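Local coordinates for galactitol 1-phosphate 5-dehydrogenase (Escherichia coli, PDB 4UEJ), which catalyses the NAD-dependent oxidation of galactitol 1-phosphate to D-tagatose 6-phosphate and belongs to the zinc-containing alcohol dehydrogenase family, at residues S3-R13 against I45-T56; A82-F90 against Y100-I109. One frame throughout, in Å; residues are numbered along the deposited sequence.

Contact 1: residues S3-R13 against I45-T56; sequences SVVNDTDGIVR and IFKNGAHYYPIT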
# COMPACT_ATOMS: atom_id res chain seq x y z
N SER A 3 -20.41 15.28 -33.31
CA SER A 3 -19.59 14.74 -32.23
C SER A 3 -18.38 15.64 -32.03
O SER A 3 -18.05 16.45 -32.89
CB SER A 3 -19.14 13.31 -32.55
OG SER A 3 -18.38 13.27 -33.74
N VAL A 4 -17.73 15.50 -30.88
CA VAL A 4 -16.48 16.20 -30.66
C VAL A 4 -15.32 15.25 -30.92
O VAL A 4 -15.25 14.16 -30.36
CB VAL A 4 -16.37 16.76 -29.24
CG1 VAL A 4 -15.12 17.61 -29.10
CG2 VAL A 4 -17.60 17.58 -28.91
N VAL A 5 -14.41 15.67 -31.80
CA VAL A 5 -13.28 14.84 -32.16
C VAL A 5 -11.97 15.54 -31.80
O VAL A 5 -11.73 16.68 -32.20
CB VAL A 5 -13.29 14.50 -33.66
CG1 VAL A 5 -12.12 13.60 -34.00
CG2 VAL A 5 -14.60 13.83 -34.04
N ASN A 6 -11.13 14.86 -31.03
CA ASN A 6 -9.82 15.38 -30.67
C ASN A 6 -8.74 14.79 -31.55
O ASN A 6 -8.72 13.58 -31.79
CB ASN A 6 -9.50 15.09 -29.21
CG ASN A 6 -10.59 15.55 -28.29
OD1 ASN A 6 -10.65 16.73 -27.93
ND2 ASN A 6 -11.48 14.64 -27.91
N ASP A 7 -7.83 15.63 -32.03
CA ASP A 7 -6.70 15.14 -32.80
C ASP A 7 -5.39 15.47 -32.10
O ASP A 7 -5.38 16.15 -31.07
CB ASP A 7 -6.70 15.73 -34.21
CG ASP A 7 -6.22 14.73 -35.24
OD1 ASP A 7 -5.03 14.35 -35.19
OD2 ASP A 7 -7.04 14.31 -36.09
N THR A 8 -4.30 14.96 -32.66
CA THR A 8 -2.96 15.15 -32.11
C THR A 8 -2.68 16.62 -31.83
O THR A 8 -3.12 17.49 -32.58
CB THR A 8 -1.89 14.58 -33.07
OG1 THR A 8 -2.16 13.20 -33.33
CG2 THR A 8 -0.50 14.72 -32.48
N ASP A 9 -1.97 16.87 -30.73
CA ASP A 9 -1.49 18.21 -30.36
C ASP A 9 -2.61 19.19 -30.00
O ASP A 9 -2.50 20.39 -30.26
CB ASP A 9 -0.64 18.80 -31.48
CG ASP A 9 0.65 18.02 -31.70
OD1 ASP A 9 1.31 17.68 -30.70
OD2 ASP A 9 0.99 17.76 -32.87
N GLY A 10 -3.68 18.67 -29.41
CA GLY A 10 -4.68 19.50 -28.77
C GLY A 10 -5.68 20.20 -29.67
O GLY A 10 -6.26 21.21 -29.28
N ILE A 11 -5.90 19.68 -30.87
CA ILE A 11 -6.90 20.27 -31.75
C ILE A 11 -8.26 19.62 -31.48
O ILE A 11 -8.40 18.40 -31.48
CB ILE A 11 -6.53 20.14 -33.24
CG1 ILE A 11 -5.59 21.28 -33.65
CG2 ILE A 11 -7.76 20.21 -34.11
CD1 ILE A 11 -4.20 21.19 -33.08
N VAL A 12 -9.25 20.47 -31.21
CA VAL A 12 -10.62 20.02 -30.96
C VAL A 12 -11.54 20.45 -32.10
O VAL A 12 -11.59 21.63 -32.46
CB VAL A 12 -11.16 20.56 -29.62
CG1 VAL A 12 -12.65 20.25 -29.48
CG2 VAL A 12 -10.37 19.99 -28.45
N ARG A 13 -12.26 19.48 -32.66
CA ARG A 13 -13.15 19.75 -33.78
C ARG A 13 -14.54 19.21 -33.50
O ARG A 13 -14.69 18.22 -32.79
CB ARG A 13 -12.60 19.13 -35.07
CG ARG A 13 -11.31 19.76 -35.58
CD ARG A 13 -10.88 19.18 -36.93
NE ARG A 13 -10.45 17.79 -36.83
CZ ARG A 13 -11.21 16.74 -37.13
NH1 ARG A 13 -12.45 16.93 -37.57
NH2 ARG A 13 -10.74 15.51 -37.00
N ILE A 45 -6.49 14.91 -24.49
CA ILE A 45 -6.74 15.99 -25.41
C ILE A 45 -5.48 16.79 -25.70
O ILE A 45 -5.15 17.08 -26.85
CB ILE A 45 -7.83 16.94 -24.87
CG1 ILE A 45 -9.13 16.17 -24.63
CG2 ILE A 45 -8.07 18.09 -25.83
CD1 ILE A 45 -10.16 16.93 -23.83
N PHE A 46 -4.74 17.13 -24.65
CA PHE A 46 -3.67 18.10 -24.80
C PHE A 46 -2.26 17.52 -24.76
O PHE A 46 -1.32 18.16 -25.24
CB PHE A 46 -3.81 19.18 -23.72
CG PHE A 46 -5.07 19.99 -23.86
CD1 PHE A 46 -5.13 21.05 -24.75
CD2 PHE A 46 -6.20 19.67 -23.13
CE1 PHE A 46 -6.29 21.79 -24.88
CE2 PHE A 46 -7.36 20.41 -23.26
CZ PHE A 46 -7.40 21.46 -24.14
N LYS A 47 -2.11 16.33 -24.17
CA LYS A 47 -0.77 15.78 -23.94
C LYS A 47 -0.50 14.53 -24.77
O LYS A 47 0.33 13.70 -24.39
CB LYS A 47 -0.54 15.43 -22.46
CG LYS A 47 -0.59 16.61 -21.48
CD LYS A 47 -0.55 17.96 -22.17
CE LYS A 47 0.76 18.70 -22.09
NZ LYS A 47 0.71 19.87 -23.02
N ASN A 48 -1.19 14.42 -25.90
CA ASN A 48 -1.09 13.25 -26.77
C ASN A 48 -1.16 11.95 -25.97
O ASN A 48 -0.41 11.01 -26.24
CB ASN A 48 0.19 13.32 -27.60
CG ASN A 48 0.14 14.42 -28.65
OD1 ASN A 48 -0.94 14.82 -29.09
ND2 ASN A 48 1.31 14.92 -29.05
N GLY A 49 -2.06 11.90 -25.00
CA GLY A 49 -2.18 10.77 -24.10
C GLY A 49 -3.29 9.79 -24.44
O GLY A 49 -3.55 8.86 -23.68
N ALA A 50 -3.94 10.00 -25.57
CA ALA A 50 -4.97 9.06 -26.02
C ALA A 50 -4.33 7.89 -26.75
O ALA A 50 -3.24 8.01 -27.30
CB ALA A 50 -5.98 9.77 -26.92
N HIS A 51 -5.03 6.75 -26.77
CA HIS A 51 -4.52 5.56 -27.44
C HIS A 51 -4.45 5.71 -28.95
O HIS A 51 -3.67 5.03 -29.62
CB HIS A 51 -5.39 4.35 -27.08
CG HIS A 51 -5.22 3.88 -25.67
ND1 HIS A 51 -6.24 3.92 -24.74
CD2 HIS A 51 -4.14 3.37 -25.03
CE1 HIS A 51 -5.80 3.44 -23.59
NE2 HIS A 51 -4.53 3.10 -23.74
N TYR A 52 -5.25 6.62 -29.50
CA TYR A 52 -5.23 6.87 -30.93
C TYR A 52 -5.84 8.23 -31.26
O TYR A 52 -6.60 8.79 -30.46
CB TYR A 52 -5.97 5.76 -31.69
CG TYR A 52 -7.42 5.61 -31.29
CD1 TYR A 52 -7.80 4.79 -30.24
CD2 TYR A 52 -8.42 6.30 -31.97
CE1 TYR A 52 -9.14 4.66 -29.87
CE2 TYR A 52 -9.75 6.19 -31.61
CZ TYR A 52 -10.11 5.36 -30.57
OH TYR A 52 -11.44 5.25 -30.21
N TYR A 53 -5.51 8.74 -32.44
CA TYR A 53 -6.11 9.95 -32.98
C TYR A 53 -6.45 9.72 -34.45
O TYR A 53 -5.73 9.01 -35.15
CB TYR A 53 -5.18 11.16 -32.83
CG TYR A 53 -4.85 11.48 -31.39
CD1 TYR A 53 -5.73 12.24 -30.62
CD2 TYR A 53 -3.68 11.03 -30.80
CE1 TYR A 53 -5.44 12.54 -29.30
CE2 TYR A 53 -3.39 11.31 -29.49
CZ TYR A 53 -4.27 12.07 -28.74
OH TYR A 53 -3.98 12.36 -27.43
N PRO A 54 -7.56 10.30 -34.92
CA PRO A 54 -8.52 11.09 -34.14
C PRO A 54 -9.36 10.22 -33.21
O PRO A 54 -9.49 9.03 -33.45
CB PRO A 54 -9.40 11.74 -35.21
CG PRO A 54 -9.32 10.79 -36.36
CD PRO A 54 -7.93 10.25 -36.35
N ILE A 55 -9.90 10.81 -32.15
CA ILE A 55 -10.66 10.04 -31.18
C ILE A 55 -11.84 10.86 -30.68
O ILE A 55 -11.76 12.09 -30.62
CB ILE A 55 -9.77 9.60 -30.00
CG1 ILE A 55 -10.48 8.58 -29.11
CG2 ILE A 55 -9.30 10.80 -29.18
CD1 ILE A 55 -9.57 7.97 -28.03
N THR A 56 -12.94 10.19 -30.37
CA THR A 56 -14.04 10.86 -29.70
C THR A 56 -14.09 10.34 -28.27
O THR A 56 -14.26 9.14 -28.03
CB THR A 56 -15.39 10.62 -30.42
OG1 THR A 56 -15.35 11.25 -31.70
CG2 THR A 56 -16.54 11.21 -29.61
O HOH W 1 -6.95 17.00 -28.83
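Asn48 OD1 receives the backbone N-H of Asp9 at 2.8 Å, on a lone pair in the plane of its carbonyl. The other half of the amide turns to the same residue: Asn48 ND2 donates to Asp9 OD1 at 3.2 Å from above the carboxylate plane. An asparagine suits this spot because one flat group accepts and donates, and the two bonds fix its rotation. Nearby, Thr8 CA sits over one face of the Tyr53 ring, 4.2 Å from the centroid, while Asn6 O lies at the ring edge. Tyr53 CG stands anti to the carbonyl carbon (chi1 -62°), which lays the ring against Thr8, and its hydroxyl is held by Ala50 N and Arg44 O. A leucine here has neither ring face nor hydroxyl, and would probably leave Ala50 N and Arg44 O without their shared partner and Thr8 CA without aromatic support. Beyond the cis peptide before Pro54, Asn6 N donates to Ile55 O at 2.9 Å and Ile55 N to Asn6 O at 3.0 Å. Ile45 CG2 meets Val12 CG2 at 4.0 Å. A single antiparallel bridge, Asn6 with Ile55, fastens the N-terminal beta hairpin, strands 2-7 and 11-16, to the loop after helix 41-46.

Contact 2: residues A82-F90 against Y100-I109; sequences ACVPLLPCF and YSQCAKYDFI. With ZN (zinc ion), chain C.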
# COMPACT_ATOMS: atom_id res chain seq x y z
N ALA A 82 -27.37 5.31 -17.78
CA ALA A 82 -26.01 5.84 -17.73
C ALA A 82 -25.10 4.85 -18.43
O ALA A 82 -25.39 3.67 -18.44
CB ALA A 82 -25.55 6.05 -16.30
N CYS A 83 -24.00 5.34 -18.99
CA CYS A 83 -23.03 4.44 -19.59
C CYS A 83 -22.14 3.77 -18.54
O CYS A 83 -21.66 4.43 -17.63
CB CYS A 83 -22.17 5.21 -20.58
SG CYS A 83 -20.89 4.22 -21.34
N VAL A 84 -21.94 2.46 -18.71
CA VAL A 84 -20.95 1.69 -17.98
C VAL A 84 -19.82 1.48 -18.97
O VAL A 84 -19.92 0.62 -19.84
CB VAL A 84 -21.51 0.35 -17.49
CG1 VAL A 84 -20.46 -0.42 -16.68
CG2 VAL A 84 -22.77 0.58 -16.67
N PRO A 85 -18.76 2.30 -18.89
CA PRO A 85 -17.89 2.41 -20.07
C PRO A 85 -16.91 1.25 -20.27
O PRO A 85 -16.47 1.04 -21.39
CB PRO A 85 -17.13 3.72 -19.83
CG PRO A 85 -17.18 3.92 -18.32
CD PRO A 85 -18.52 3.38 -17.91
N LEU A 86 -16.59 0.52 -19.20
CA LEU A 86 -15.68 -0.63 -19.30
C LEU A 86 -16.40 -1.82 -19.87
O LEU A 86 -17.52 -2.13 -19.45
CB LEU A 86 -15.11 -0.99 -17.92
CG LEU A 86 -14.33 -2.32 -17.92
CD1 LEU A 86 -13.05 -2.04 -18.57
CD2 LEU A 86 -14.11 -2.88 -16.55
N LEU A 87 -15.78 -2.51 -20.82
CA LEU A 87 -16.31 -3.79 -21.27
C LEU A 87 -15.27 -4.87 -21.04
O LEU A 87 -14.37 -5.05 -21.86
CB LEU A 87 -16.73 -3.74 -22.74
CG LEU A 87 -17.45 -4.99 -23.25
CD1 LEU A 87 -18.82 -5.14 -22.60
CD2 LEU A 87 -17.57 -5.00 -24.78
N PRO A 88 -15.38 -5.59 -19.92
CA PRO A 88 -14.49 -6.74 -19.71
C PRO A 88 -14.86 -7.89 -20.64
O PRO A 88 -15.95 -7.88 -21.25
CB PRO A 88 -14.74 -7.12 -18.24
CG PRO A 88 -16.03 -6.53 -17.88
CD PRO A 88 -16.33 -5.39 -18.82
N CYS A 89 -13.97 -8.87 -20.76
CA CYS A 89 -14.20 -10.01 -21.65
C CYS A 89 -15.13 -11.04 -20.99
O CYS A 89 -15.79 -11.82 -21.69
CB CYS A 89 -12.87 -10.66 -22.06
SG CYS A 89 -12.14 -11.81 -20.84
N PHE A 90 -15.14 -11.03 -19.66
CA PHE A 90 -15.97 -11.90 -18.81
C PHE A 90 -15.62 -13.38 -18.85
O PHE A 90 -16.36 -14.21 -18.31
CB PHE A 90 -17.46 -11.74 -19.17
CG PHE A 90 -18.02 -10.42 -18.80
CD1 PHE A 90 -18.12 -10.04 -17.47
CD2 PHE A 90 -18.48 -9.55 -19.78
CE1 PHE A 90 -18.65 -8.81 -17.13
CE2 PHE A 90 -19.01 -8.32 -19.44
CZ PHE A 90 -19.10 -7.96 -18.12
N TYR A 100 -12.52 -7.22 -12.76
CA TYR A 100 -12.83 -6.79 -14.12
C TYR A 100 -11.84 -5.76 -14.62
O TYR A 100 -11.51 -5.72 -15.81
CB TYR A 100 -14.23 -6.21 -14.19
CG TYR A 100 -15.29 -7.19 -13.74
CD1 TYR A 100 -15.56 -8.33 -14.48
CD2 TYR A 100 -16.03 -6.97 -12.58
CE1 TYR A 100 -16.52 -9.23 -14.07
CE2 TYR A 100 -16.99 -7.86 -12.17
CZ TYR A 100 -17.24 -8.99 -12.92
OH TYR A 100 -18.20 -9.88 -12.51
N SER A 101 -11.37 -4.94 -13.70
CA SER A 101 -10.45 -3.88 -14.06
C SER A 101 -9.04 -4.41 -14.30
O SER A 101 -8.16 -3.67 -14.73
CB SER A 101 -10.46 -2.81 -12.97
OG SER A 101 -11.79 -2.32 -12.84
N GLN A 102 -8.84 -5.71 -14.05
CA GLN A 102 -7.58 -6.36 -14.40
C GLN A 102 -7.74 -7.27 -15.62
O GLN A 102 -6.83 -8.04 -15.94
CB GLN A 102 -7.03 -7.17 -13.22
CG GLN A 102 -6.45 -6.29 -12.09
CD GLN A 102 -7.53 -5.68 -11.22
OE1 GLN A 102 -8.45 -6.37 -10.79
NE2 GLN A 102 -7.41 -4.38 -10.96
N CYS A 103 -8.88 -7.18 -16.29
CA CYS A 103 -9.05 -7.91 -17.54
C CYS A 103 -7.97 -7.45 -18.52
O CYS A 103 -7.73 -6.26 -18.67
CB CYS A 103 -10.44 -7.68 -18.12
SG CYS A 103 -10.69 -8.51 -19.68
N ALA A 104 -7.29 -8.39 -19.17
CA ALA A 104 -6.21 -8.04 -20.09
C ALA A 104 -6.79 -7.58 -21.43
O ALA A 104 -6.14 -6.84 -22.18
CB ALA A 104 -5.27 -9.21 -20.29
N LYS A 105 -8.02 -8.00 -21.71
CA LYS A 105 -8.66 -7.68 -22.98
C LYS A 105 -9.97 -6.92 -22.79
O LYS A 105 -11.03 -7.39 -23.21
CB LYS A 105 -8.92 -8.95 -23.78
CG LYS A 105 -8.63 -8.83 -25.27
CD LYS A 105 -9.44 -9.82 -26.08
CE LYS A 105 -8.62 -10.39 -27.23
NZ LYS A 105 -9.48 -10.90 -28.33
N TYR A 106 -9.92 -5.77 -22.13
CA TYR A 106 -11.14 -4.99 -21.94
C TYR A 106 -11.21 -3.82 -22.91
O TYR A 106 -10.19 -3.28 -23.32
CB TYR A 106 -11.28 -4.52 -20.48
CG TYR A 106 -10.31 -3.47 -19.95
CD1 TYR A 106 -10.41 -2.13 -20.33
CD2 TYR A 106 -9.36 -3.80 -18.99
CE1 TYR A 106 -9.56 -1.17 -19.80
CE2 TYR A 106 -8.50 -2.85 -18.47
CZ TYR A 106 -8.60 -1.53 -18.88
OH TYR A 106 -7.75 -0.59 -18.35
N ASP A 107 -12.43 -3.47 -23.29
CA ASP A 107 -12.66 -2.27 -24.08
C ASP A 107 -13.06 -1.16 -23.12
O ASP A 107 -13.45 -1.41 -21.98
CB ASP A 107 -13.76 -2.49 -25.12
CG ASP A 107 -13.58 -1.61 -26.35
OD1 ASP A 107 -12.77 -0.65 -26.30
OD2 ASP A 107 -14.26 -1.88 -27.36
N PHE A 108 -12.94 0.08 -23.57
CA PHE A 108 -13.35 1.18 -22.71
C PHE A 108 -13.91 2.30 -23.56
O PHE A 108 -13.22 2.87 -24.40
CB PHE A 108 -12.20 1.68 -21.85
CG PHE A 108 -12.64 2.54 -20.72
CD1 PHE A 108 -12.85 3.89 -20.90
CD2 PHE A 108 -12.91 1.98 -19.48
CE1 PHE A 108 -13.29 4.68 -19.85
CE2 PHE A 108 -13.34 2.75 -18.46
CZ PHE A 108 -13.53 4.10 -18.63
N ILE A 109 -15.19 2.59 -23.34
CA ILE A 109 -15.88 3.61 -24.10
C ILE A 109 -15.29 4.98 -23.75
O ILE A 109 -15.27 5.38 -22.60
CB ILE A 109 -17.39 3.56 -23.81
CG1 ILE A 109 -17.96 2.26 -24.39
CG2 ILE A 109 -18.11 4.80 -24.33
CD1 ILE A 109 -19.24 1.82 -23.71
ZN ZN C . -11.51 -10.69 -18.88
O HOH W 2 -13.85 -7.02 -23.87
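Cys89 SG and Cys103 SG bind the zinc ion at 2.3 and 2.5 Å, and Cys92 and Cys95 complete the four-cysteine structural zinc site of the zinc-containing alcohol dehydrogenases. Cysteine suits all four places because a thiolate is a soft, strong ligand for zinc. Cys103 SG also accepts the backbone N-H of Cys89 at 3.5 Å, a bond that would probably draw some negative charge off the sulfur. Cys103 SG reaches the metal by standing opposite its own backbone N (chi1 178°), whereas Cys89 SG is set between N and the carbonyl carbon.

Behind the sulfurs, Pro88 CG rests against Tyr100 CD1 and also lies over one face of the Phe90 ring. The Phe90 and Tyr100 rings meet obliquely, their planes at 67°, and both present themselves edge-to-face with Trp294. Farther from the metal, the chain on each side pairs as a short antiparallel ladder: Leu87 N and O bond to Asp107 O and N, and Ile109 N to Pro85 O. A water bridges Leu87 O and Lys105 O where the ladder gives way to the zinc loop. Phe108, which packs edge-to-face with His59, a ligand of a second zinc ion that is catalytic by similarity to relatives, is backed by a proline, whose rigid ring offers C-H groups to an aromatic face: Pro85 CB lies 4.1 Å from the Phe108 ring centroid, 21° off its normal.

In the fold
Contacts 1 and 2 both join chain segments through a short antiparallel pairing, yet they hold different elements, with centres about 21 Å apart and nearest atoms about 6 Å apart. Both are partly buried, though contact 2 has the larger share of buried residues and contact 1 has more exposed ones, among them Asp9, Arg13, Asn48 and Pro54. Both use backbone bonds; contact 1 adds amide-carboxylate bonding and one tyrosine face, contact 2 metal-bound sulfur and a cluster of prolines and aromatic rings. Contact 1 stays back from the active site, the side chain of Ile45 about 12 Å from a bound zinc ion, whereas in contact 2 the side chain of Phe108 is about 6 Å from one and about 4 Å from a bound glycerol.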